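Long-range contacts in M152 protein (Murid herpesvirus 1, PDB 4G59), which is an MHC class I-like viral glycoprotein that probably helps the virus evade immune recognition by binding host proteins: residues T24-R29 and P94-Y99; M34-I39 and R49-G54. All blocks are in the same frame, centred on the assembly; numbering follows the deposited sequence.

Contact 1: T24-R29 and P94-Y99; sequences TFISYR and PVVFEY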
loop_
_atom_site.group_PDB
_atom_site.type_symbol
_atom_site.label_atom_id
_atom_site.label_comp_id
_atom_site.label_asym_id
_atom_site.label_seq_id
_atom_site.Cartn_x
_atom_site.Cartn_y
_atom_site.Cartn_z
ATOM N N THR B 24 8.967 14.658 -3.065
ATOM C CA THR B 24 9.445 13.489 -2.331
ATOM C C THR B 24 9.811 12.366 -3.298
ATOM O O THR B 24 8.937 11.878 -4.034
ATOM C CB THR B 24 8.393 12.992 -1.333
ATOM O OG1 THR B 24 8.206 13.984 -0.324
ATOM C CG2 THR B 24 8.862 11.722 -0.648
ATOM N N PHE B 25 11.089 11.958 -3.306
ATOM C CA PHE B 25 11.536 10.863 -4.168
ATOM C C PHE B 25 11.619 9.612 -3.319
ATOM O O PHE B 25 12.403 9.567 -2.349
ATOM C CB PHE B 25 12.903 11.161 -4.773
ATOM C CG PHE B 25 12.918 12.334 -5.722
ATOM C CD1 PHE B 25 12.896 12.132 -7.090
ATOM C CD2 PHE B 25 12.951 13.645 -5.248
ATOM C CE1 PHE B 25 12.904 13.198 -7.970
ATOM C CE2 PHE B 25 12.957 14.721 -6.139
ATOM C CZ PHE B 25 12.927 14.491 -7.498
ATOM N N ILE B 26 10.824 8.595 -3.655
ATOM C CA ILE B 26 10.824 7.379 -2.840
ATOM C C ILE B 26 11.382 6.174 -3.584
ATOM O O ILE B 26 11.021 5.925 -4.745
ATOM C CB ILE B 26 9.439 7.049 -2.262
ATOM C CG1 ILE B 26 9.041 8.101 -1.222
ATOM C CG2 ILE B 26 9.450 5.714 -1.557
ATOM C CD1 ILE B 26 7.575 8.086 -0.886
ATOM N N SER B 27 12.279 5.442 -2.923
ATOM C CA SER B 27 12.845 4.236 -3.504
ATOM C C SER B 27 12.737 3.069 -2.536
ATOM O O SER B 27 13.244 3.109 -1.392
ATOM C CB SER B 27 14.282 4.458 -3.960
ATOM O OG SER B 27 14.296 5.147 -5.186
ATOM N N TYR B 28 12.061 2.038 -3.021
ATOM C CA TYR B 28 11.780 0.846 -2.250
ATOM C C TYR B 28 12.417 -0.331 -2.947
ATOM O O TYR B 28 12.003 -0.710 -4.067
ATOM C CB TYR B 28 10.263 0.628 -2.206
ATOM C CG TYR B 28 9.823 -0.704 -1.619
ATOM C CD1 TYR B 28 10.424 -1.224 -0.481
ATOM C CD2 TYR B 28 8.769 -1.421 -2.184
ATOM C CE1 TYR B 28 10.015 -2.425 0.059
ATOM C CE2 TYR B 28 8.351 -2.631 -1.633
ATOM C CZ TYR B 28 8.980 -3.121 -0.517
ATOM O OH TYR B 28 8.570 -4.326 0.026
ATOM N N ARG B 29 13.413 -0.917 -2.293
ATOM C CA ARG B 29 14.008 -2.142 -2.798
ATOM C C ARG B 29 13.294 -3.333 -2.196
ATOM O O ARG B 29 13.349 -3.567 -0.988
ATOM C CB ARG B 29 15.494 -2.226 -2.486
ATOM C CG ARG B 29 16.131 -3.435 -3.137
ATOM C CD ARG B 29 17.590 -3.567 -2.785
ATOM N NE ARG B 29 18.232 -4.500 -3.701
ATOM C CZ ARG B 29 18.287 -5.813 -3.503
ATOM N NH1 ARG B 29 17.750 -6.360 -2.409
ATOM N NH2 ARG B 29 18.884 -6.578 -4.404
ATOM N N PRO B 94 13.781 -6.124 2.524
ATOM C CA PRO B 94 13.306 -4.909 1.854
ATOM C C PRO B 94 13.666 -3.666 2.669
ATOM O O PRO B 94 13.759 -3.735 3.901
ATOM C CB PRO B 94 11.785 -5.113 1.789
ATOM C CG PRO B 94 11.468 -6.049 2.959
ATOM C CD PRO B 94 12.677 -6.948 3.067
ATOM N N VAL B 95 13.890 -2.552 1.978
ATOM C CA VAL B 95 14.246 -1.291 2.621
ATOM C C VAL B 95 13.676 -0.142 1.799
ATOM O O VAL B 95 13.504 -0.279 0.575
ATOM C CB VAL B 95 15.796 -1.128 2.750
ATOM C CG1 VAL B 95 16.473 -1.239 1.410
ATOM C CG2 VAL B 95 16.154 0.193 3.386
ATOM N N VAL B 96 13.360 0.982 2.447
ATOM C CA VAL B 96 12.918 2.170 1.696
ATOM C C VAL B 96 13.791 3.379 2.006
ATOM O O VAL B 96 14.136 3.626 3.166
ATOM C CB VAL B 96 11.420 2.550 1.983
ATOM C CG1 VAL B 96 10.951 3.702 1.071
ATOM C CG2 VAL B 96 10.511 1.360 1.826
ATOM N N PHE B 97 14.117 4.149 0.973
ATOM C CA PHE B 97 14.701 5.479 1.176
ATOM C C PHE B 97 13.786 6.573 0.652
ATOM O O PHE B 97 13.305 6.515 -0.487
ATOM C CB PHE B 97 16.084 5.583 0.521
ATOM C CG PHE B 97 17.166 4.954 1.342
ATOM C CD1 PHE B 97 17.860 5.709 2.296
ATOM C CD2 PHE B 97 17.472 3.602 1.207
ATOM C CE1 PHE B 97 18.851 5.142 3.079
ATOM C CE2 PHE B 97 18.474 3.032 2.009
ATOM C CZ PHE B 97 19.161 3.813 2.941
ATOM N N GLU B 98 13.568 7.581 1.486
ATOM C CA GLU B 98 12.679 8.682 1.149
ATOM C C GLU B 98 13.448 10.003 1.166
ATOM O O GLU B 98 13.974 10.407 2.215
ATOM C CB GLU B 98 11.573 8.723 2.181
ATOM C CG GLU B 98 10.439 9.632 1.861
ATOM C CD GLU B 98 9.199 9.232 2.620
ATOM O OE1 GLU B 98 8.882 8.016 2.633
ATOM O OE2 GLU B 98 8.565 10.134 3.208
ATOM N N TYR B 99 13.534 10.668 0.012
ATOM C CA TYR B 99 14.163 11.983 -0.071
ATOM C C TYR B 99 13.107 13.079 -0.196
ATOM O O TYR B 99 12.464 13.210 -1.237
ATOM C CB TYR B 99 15.101 12.051 -1.276
ATOM C CG TYR B 99 16.227 11.039 -1.257
ATOM C CD1 TYR B 99 17.499 11.383 -0.802
ATOM C CD2 TYR B 99 16.017 9.743 -1.697
ATOM C CE1 TYR B 99 18.534 10.445 -0.797
ATOM C CE2 TYR B 99 17.022 8.819 -1.698
ATOM C CZ TYR B 99 18.283 9.164 -1.253
ATOM O OH TYR B 99 19.272 8.210 -1.273
#
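Phe25, Ser27 and Arg29 pair with Tyr99, Phe97 and Val95 where two antiparallel strands lie side by side in the broad sheet of an MHC class I-like platform. Each couple is a hydrogen-bonded pair closed by two backbone bonds. Phe97 N reaches Ser27 O at 2.7 Å, whereas at the loop end Val95 N stands 3.2 Å from Arg29 O, a longer bond. Pro94 has no N-H to give, but its CA adds a C-H...O contact of 3.1 Å to the same Arg29 O.

In the non-hydrogen-bonded pairs between them, side chains mesh on one face of the sheet. Val96 has CG1 anti to its backbone N (chi1 -174°), which sets this methyl 3.6 Å from Ile26 CG2; its other methyl, CG2, meets Tyr28 CD1 at 3.5 Å, coming obliquely to the ring. Further out along that ring, Tyr28 CE1 lies 3.7 Å from Pro94 CB, the two side chains running side by side. Val95 O sits at the ring edge, near its plane. An aromatic side chain of the other protein chain in the assembly packs against Tyr28. Ile26 and Glu98 also point the same way: Glu98 CG touches Ile26 CG1 and, at 3.6 Å, Thr24 CG2, while OE1 passes close to Ile26 CD1.

The opposite face carries Phe25, Ser27, Arg29, Val95, Phe97 and Tyr99, and here helix 68-89 lies across the sheet, as in the platform of class I molecules. Phe25 CB and Tyr99 CB approach to 4.2 Å, and Phe25 O lies in the plane of the Tyr99 ring at its edge. Beyond the pair, the Tyr99 ring meets Phe73 edge-to-face and its hydroxyl is hydrogen-bonded to Gln77 and Ser152.

Contact 2: M34-I39 and R49-G54; sequences MFRHSI and RIEASG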
loop_
_atom_site.group_PDB
_atom_site.type_symbol
_atom_site.label_atom_id
_atom_site.label_comp_id
_atom_site.label_asym_id
_atom_site.label_seq_id
_atom_site.Cartn_x
_atom_site.Cartn_y
_atom_site.Cartn_z
ATOM N N MET B 34 14.617 -5.322 -8.089
ATOM C CA MET B 34 13.186 -5.076 -7.963
ATOM C C MET B 34 12.941 -3.842 -7.101
ATOM O O MET B 34 12.959 -3.912 -5.865
ATOM C CB MET B 34 12.462 -6.298 -7.399
ATOM C CG MET B 34 12.593 -7.525 -8.264
ATOM S SD MET B 34 11.444 -7.581 -9.645
ATOM C CE MET B 34 9.952 -7.940 -8.727
ATOM N N PHE B 35 12.717 -2.715 -7.772
ATOM C CA PHE B 35 12.505 -1.444 -7.100
ATOM C C PHE B 35 11.165 -0.822 -7.501
ATOM O O PHE B 35 10.710 -0.951 -8.646
ATOM C CB PHE B 35 13.640 -0.449 -7.429
ATOM C CG PHE B 35 15.006 -0.876 -6.937
ATOM C CD1 PHE B 35 15.565 -0.286 -5.812
ATOM C CD2 PHE B 35 15.734 -1.859 -7.608
ATOM C CE1 PHE B 35 16.827 -0.681 -5.355
ATOM C CE2 PHE B 35 17.006 -2.259 -7.158
ATOM C CZ PHE B 35 17.547 -1.676 -6.040
ATOM N N ARG B 36 10.522 -0.156 -6.551
ATOM C CA ARG B 36 9.412 0.705 -6.904
ATOM C C ARG B 36 9.900 2.118 -6.627
ATOM O O ARG B 36 10.269 2.441 -5.493
ATOM C CB ARG B 36 8.163 0.383 -6.086
ATOM C CG ARG B 36 6.894 1.152 -6.537
ATOM C CD ARG B 36 5.845 1.209 -5.426
ATOM N NE ARG B 36 6.405 1.925 -4.287
ATOM C CZ ARG B 36 6.075 1.706 -3.019
ATOM N NH1 ARG B 36 5.163 0.784 -2.732
ATOM N NH2 ARG B 36 6.660 2.411 -2.040
ATOM N N HIS B 37 9.946 2.945 -7.668
ATOM C CA HIS B 37 10.294 4.355 -7.504
ATOM C C HIS B 37 9.044 5.232 -7.699
ATOM O O HIS B 37 8.148 4.900 -8.487
ATOM C CB HIS B 37 11.380 4.775 -8.512
ATOM C CG HIS B 37 12.632 3.947 -8.456
ATOM N ND1 HIS B 37 13.529 4.010 -7.406
ATOM C CD2 HIS B 37 13.161 3.073 -9.350
ATOM C CE1 HIS B 37 14.546 3.202 -7.653
ATOM N NE2 HIS B 37 14.345 2.618 -8.822
ATOM N N SER B 38 8.985 6.350 -6.981
ATOM C CA SER B 38 7.853 7.262 -7.113
ATOM C C SER B 38 8.228 8.668 -6.698
ATOM O O SER B 38 9.043 8.867 -5.787
ATOM C CB SER B 38 6.690 6.819 -6.242
ATOM O OG SER B 38 7.081 6.925 -4.890
ATOM N N ILE B 39 7.633 9.647 -7.373
ATOM C CA ILE B 39 7.767 11.042 -6.947
ATOM C C ILE B 39 6.383 11.607 -6.617
ATOM O O ILE B 39 5.395 11.288 -7.301
ATOM C CB ILE B 39 8.369 11.900 -8.048
ATOM C CG1 ILE B 39 9.698 11.318 -8.514
ATOM C CG2 ILE B 39 8.528 13.333 -7.571
ATOM C CD1 ILE B 39 10.078 11.764 -9.908
ATOM N N ARG B 49 5.554 7.143 -11.104
ATOM C CA ARG B 49 5.818 5.893 -10.409
ATOM C C ARG B 49 6.300 4.808 -11.349
ATOM O O ARG B 49 5.764 4.617 -12.459
ATOM C CB ARG B 49 4.595 5.398 -9.617
ATOM C CG ARG B 49 4.910 4.180 -8.728
ATOM C CD ARG B 49 3.660 3.405 -8.321
ATOM N NE ARG B 49 2.774 4.111 -7.385
ATOM C CZ ARG B 49 1.566 3.666 -7.010
ATOM N NH1 ARG B 49 1.078 2.519 -7.500
ATOM N NH2 ARG B 49 0.832 4.375 -6.149
ATOM N N ILE B 50 7.319 4.095 -10.892
ATOM C CA ILE B 50 7.785 2.903 -11.574
ATOM C C ILE B 50 7.539 1.738 -10.644
ATOM O O ILE B 50 8.158 1.666 -9.568
ATOM C CB ILE B 50 9.297 2.947 -11.850
ATOM C CG1 ILE B 50 9.700 4.293 -12.454
ATOM C CG2 ILE B 50 9.693 1.786 -12.754
ATOM C CD1 ILE B 50 11.168 4.425 -12.767
ATOM N N GLU B 51 6.651 0.831 -11.052
ATOM C CA GLU B 51 6.409 -0.389 -10.286
ATOM C C GLU B 51 7.603 -1.332 -10.383
ATOM O O GLU B 51 8.388 -1.251 -11.330
ATOM C CB GLU B 51 5.168 -1.102 -10.809
ATOM C CG GLU B 51 3.899 -0.260 -10.761
ATOM C CD GLU B 51 3.361 -0.067 -9.361
ATOM O OE1 GLU B 51 4.039 -0.474 -8.387
ATOM O OE2 GLU B 51 2.253 0.485 -9.235
ATOM N N ALA B 52 7.744 -2.229 -9.410
ATOM C CA ALA B 52 8.838 -3.192 -9.436
ATOM C C ALA B 52 8.728 -4.078 -10.667
ATOM O O ALA B 52 9.726 -4.575 -11.163
ATOM C CB ALA B 52 8.858 -4.016 -8.169
ATOM N N SER B 53 7.509 -4.262 -11.165
ATOM C CA SER B 53 7.277 -4.996 -12.405
ATOM C C SER B 53 7.895 -4.325 -13.639
ATOM O O SER B 53 7.892 -4.902 -14.722
ATOM C CB SER B 53 5.775 -5.138 -12.638
ATOM O OG SER B 53 5.213 -3.880 -12.964
ATOM N N GLY B 54 8.420 -3.108 -13.488
ATOM C CA GLY B 54 8.876 -2.338 -14.637
ATOM C C GLY B 54 7.820 -1.409 -15.221
ATOM O O GLY B 54 8.154 -0.524 -16.015
#
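Arg36 and Arg49 both hold CG anti to the backbone N (chi1 -173° and -172°), and each CG thereby comes to rest 3.3 Å from a carbonyl across the hairpin: Arg36 CG against Ile50 O, and Arg49 CG against His37 O. Between them His37 and Ile50 form a hydrogen-bonded antiparallel pair, with Ile50 N to His37 O at 2.7 Å and His37 N to Ile50 O at 2.9 Å. Glu51 runs alongside Arg36, its OE1 3.8 Å from Arg36 CG. Glu51 OE2 takes Arg49 NH1 at 2.9 Å, in the guanidinium plane, on the syn side of the carboxylate but 28° out of its plane; Lys57 is a second salt-bridge partner of OE2.

Past the pair the second strand leaves the sheet in a type I turn from Glu51 to Gly54. Ala52 still touches strand 34-40, its CA lying 3.0 Å from Phe35 O and its CB 4.1 Å from Met34 CE.

On the face of the sheet turned to helix 68-89, the His37 ring stacks on Phe74 of that helix and is hydrogen-bonded to Ser27 and Glu78; strand 22-31 flanks 34-40 on the side away from strand 48-50.

Overall arrangement
Contacts 1 and 2 lie about 10 Å apart, centre to centre, in one eight-stranded antiparallel sheet. Within it strands 48-50, 34-40, 22-31 and 95-103 follow one another, so strands 22-31 and 34-40, successive in the chain, join the two contacts directly. Contact 2 closes a short hairpin; contact 1 brings the chain back after helix 68-89, its segments enclosing the whole of contact 2 in sequence. Ile26 N and Ser38 O, 2.8 Å apart, probably share a hydrogen bond between them, and Arg29 packs on Phe35. Contacts 1 and 2 form adjoining parts of the platform floor, consistent with the MHC-like fold, and both come within reach of the other protein.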